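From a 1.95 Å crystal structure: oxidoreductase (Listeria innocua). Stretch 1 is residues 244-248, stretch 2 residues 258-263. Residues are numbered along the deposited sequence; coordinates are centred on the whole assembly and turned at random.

Stretch 1 (244-248) TEGTG
Stretch 2 (258-263) EIVKPT

The two stretches meet as neighbouring antiparallel β-strands, joined by one pair of backbone hydrogen bonds and closed at one end by a lysine, a proline and a bridging water. The axes of strands 246-248 and 258-262 run at 172° and approach to 4.7 Å. Register is fixed by Thr247 opposite Val260, a hydrogen-bonded pair with CA atoms 5.6 Å apart: Thr247 N donates to Val260 O (3.0 Å, 152° at the hydrogen) and Val260 N to Thr247 O (3.0 Å, 166°). Gly248 and Ile259 form the adjacent non-hydrogen-bonded pair, CA to CA 4.4 Å, where CA-H...O contacts join Ile259 CA to Thr247 O and Gly248 CA to Glu258 O, both 3.5 Å.

Extended backbones support this pairing: phi/psi is -143/143 at Thr247, -128/156 at Gly248, -127/140 at Ile259 and -124/127 at Val260. Thr247 (chi1 m) and Val260 (chi1 t), both β-branched and buried, share one sheet face; Ile259 (m, t) lies on the other, its CG1 4.2 Å from Gly248 CA.

Gly246, at 137/-179, adopts a conformation that itself calls for glycine, since a CB would jam against the preceding carbonyl oxygen. That CB would also lie 2.9 Å from Val260 O, a clash, and 3.0 Å from Lys261 CG; Gly246 CA itself lies 3.2 Å from Val260 O and 4.0 Å from Lys261 CA.

At the Gly246 end of the pairing, the CA-to-CB bond of Lys261 points sideways, but chi angles m, t, p, p bring NZ back to donate to Glu245 O at 3.0 Å. Pro262, C-gamma endo at -73/152, points toward stretch 1 and packs its CD 3.5 Å from Glu245 C. Glu245 (-134/48; m, m, chi3 -14°) places OE1 3.6 Å from Pro262 CG. One water donates to Glu245 OE1 (3.2 Å) and Pro262 O (2.8 Å) and accepts a weak bond from Lys261 NZ (3.3 Å). Altogether 310 Å² is buried.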

ATOM      1  N   THR A 244     -14.940  10.165  -0.942  1.00 27.87           N
ATOM      2  CA  THR A 244     -15.101  11.396  -1.726  1.00 30.89           C
ATOM      3  C   THR A 244     -15.126  12.685  -0.875  1.00 30.97           C
ATOM      4  O   THR A 244     -14.889  13.776  -1.384  1.00 28.69           O
ATOM      5  CB  THR A 244     -16.375  11.331  -2.580  1.00 31.91           C
ATOM      6  OG1 THR A 244     -17.499  11.082  -1.726  1.00 32.01           O
ATOM      7  CG2 THR A 244     -16.275  10.216  -3.599  1.00 34.02           C
ATOM      8  N   GLU A 245     -15.394  12.546   0.424  1.00 30.64           N
ATOM      9  CA  GLU A 245     -15.512  13.684   1.324  1.00 27.19           C
ATOM     10  C   GLU A 245     -14.747  13.439   2.619  1.00 28.00           C
ATOM     11  O   GLU A 245     -15.268  13.675   3.698  1.00 27.92           O
ATOM     12  CB  GLU A 245     -16.987  13.953   1.655  1.00 23.44           C
ATOM     13  CG  GLU A 245     -17.907  14.224   0.432  1.00 31.98           C
ATOM     14  CD  GLU A 245     -17.640  15.569  -0.262  1.00 51.91           C
ATOM     15  OE1 GLU A 245     -16.945  16.444   0.310  1.00 56.28           O
ATOM     16  OE2 GLU A 245     -18.146  15.757  -1.396  1.00 62.72           O
ATOM     17  N   GLY A 246     -13.505  12.992   2.508  1.00 23.96           N
ATOM     18  CA  GLY A 246     -12.675  12.831   3.695  1.00 28.56           C
ATOM     19  C   GLY A 246     -11.876  11.554   3.735  1.00 27.83           C
ATOM     20  O   GLY A 246     -11.940  10.734   2.815  1.00 30.13           O
ATOM     21  N   THR A 247     -11.142  11.397   4.833  1.00 25.43           N
ATOM     22  CA  THR A 247     -10.232  10.300   5.053  1.00 26.52           C
ATOM     23  C   THR A 247     -10.361   9.975   6.546  1.00 28.19           C
ATOM     24  O   THR A 247     -10.551  10.888   7.352  1.00 28.51           O
ATOM     25  CB  THR A 247      -8.764  10.723   4.697  1.00 25.53           C
ATOM     26  OG1 THR A 247      -8.710  11.200   3.342  1.00 30.50           O
ATOM     27  CG2 THR A 247      -7.795   9.574   4.847  1.00 25.96           C
ATOM     28  N   GLY A 248     -10.293   8.690   6.896  1.00 24.17           N
ATOM     29  CA  GLY A 248     -10.321   8.256   8.300  1.00 25.34           C
ATOM     30  C   GLY A 248      -9.187   7.324   8.671  1.00 24.26           C
ATOM     31  O   GLY A 248      -8.631   6.633   7.836  1.00 25.73           O
ATOM     32  N   GLU A 258      -9.073   9.442  13.965  1.00 29.18           N
ATOM     33  CA  GLU A 258      -9.847  10.619  13.664  1.00 30.46           C
ATOM     34  C   GLU A 258     -10.277  10.591  12.234  1.00 28.84           C
ATOM     35  O   GLU A 258      -9.885   9.725  11.465  1.00 25.21           O
ATOM     36  CB  GLU A 258      -9.028  11.901  13.906  1.00 32.32           C
ATOM     37  CG  GLU A 258      -7.804  12.070  13.019  1.00 32.03           C
ATOM     38  CD  GLU A 258      -7.048  13.359  13.313  1.00 40.97           C
ATOM     39  OE1 GLU A 258      -6.996  13.776  14.491  1.00 56.09           O
ATOM     40  OE2 GLU A 258      -6.502  13.954  12.364  1.00 53.29           O
ATOM     41  N   ILE A 259     -11.070  11.581  11.893  1.00 25.00           N
ATOM     42  CA  ILE A 259     -11.525  11.798  10.537  1.00 24.68           C
ATOM     43  C   ILE A 259     -11.191  13.237  10.169  1.00 26.28           C
ATOM     44  O   ILE A 259     -11.322  14.132  11.002  1.00 26.64           O
ATOM     45  CB  ILE A 259     -13.023  11.569  10.478  1.00 26.22           C
ATOM     46  CG1 ILE A 259     -13.324  10.073  10.600  1.00 22.02           C
ATOM     47  CG2 ILE A 259     -13.613  12.125   9.185  1.00 24.72           C
ATOM     48  CD1 ILE A 259     -14.683   9.798  11.131  1.00 31.12           C
ATOM     49  N   VAL A 260     -10.735  13.454   8.935  1.00 27.79           N
ATOM     50  CA  VAL A 260     -10.517  14.792   8.398  1.00 27.20           C
ATOM     51  C   VAL A 260     -11.327  14.930   7.099  1.00 28.17           C
ATOM     52  O   VAL A 260     -11.245  14.087   6.227  1.00 26.80           O
ATOM     53  CB  VAL A 260      -9.008  15.098   8.202  1.00 23.83           C
ATOM     54  CG1 VAL A 260      -8.804  16.522   7.687  1.00 27.26           C
ATOM     55  CG2 VAL A 260      -8.255  14.959   9.544  1.00 20.97           C
ATOM     56  N   LYS A 261     -12.142  15.972   7.002  1.00 25.87           N
ATOM     57  CA  LYS A 261     -13.014  16.175   5.844  1.00 22.91           C
ATOM     58  C   LYS A 261     -12.764  17.545   5.246  1.00 28.18           C
ATOM     59  O   LYS A 261     -12.413  18.462   5.972  1.00 32.97           O
ATOM     60  CB  LYS A 261     -14.486  16.143   6.288  1.00 28.61           C
ATOM     61  CG  LYS A 261     -15.019  14.800   6.809  1.00 28.80           C
ATOM     62  CD  LYS A 261     -16.447  14.935   7.393  1.00 20.50           C
ATOM     63  CE  LYS A 261     -17.459  15.436   6.355  1.00 29.45           C
ATOM     64  NZ  LYS A 261     -17.645  14.459   5.264  1.00 25.16           N
ATOM     65  N   PRO A 262     -12.992  17.711   3.924  1.00 24.01           N
ATOM     66  CA  PRO A 262     -12.951  19.038   3.317  1.00 28.47           C
ATOM     67  C   PRO A 262     -14.174  19.888   3.701  1.00 28.60           C
ATOM     68  O   PRO A 262     -15.246  19.342   3.971  1.00 31.86           O
ATOM     69  CB  PRO A 262     -13.011  18.735   1.816  1.00 23.04           C
ATOM     70  CG  PRO A 262     -13.747  17.442   1.729  1.00 22.18           C
ATOM     71  CD  PRO A 262     -13.301  16.659   2.939  1.00 22.35           C
ATOM     72  N   THR A 263     -13.999  21.208   3.724  1.00 27.59           N
ATOM     73  CA  THR A 263     -15.118  22.146   3.862  1.00 31.51           C
ATOM     74  C   THR A 263     -15.408  22.764   2.505  1.00 33.75           C
ATOM     75  O   THR A 263     -14.636  22.572   1.558  1.00 34.72           O
ATOM     76  CB  THR A 263     -14.801  23.304   4.804  1.00 25.36           C
ATOM     77  OG1 THR A 263     -13.868  24.193   4.178  1.00 32.55           O
ATOM     78  CG2 THR A 263     -14.194  22.815   6.110  1.00 19.64           C
TER
HETATM   79  O   HOH W   1     -16.873  17.134   3.479  1.00 30.37           O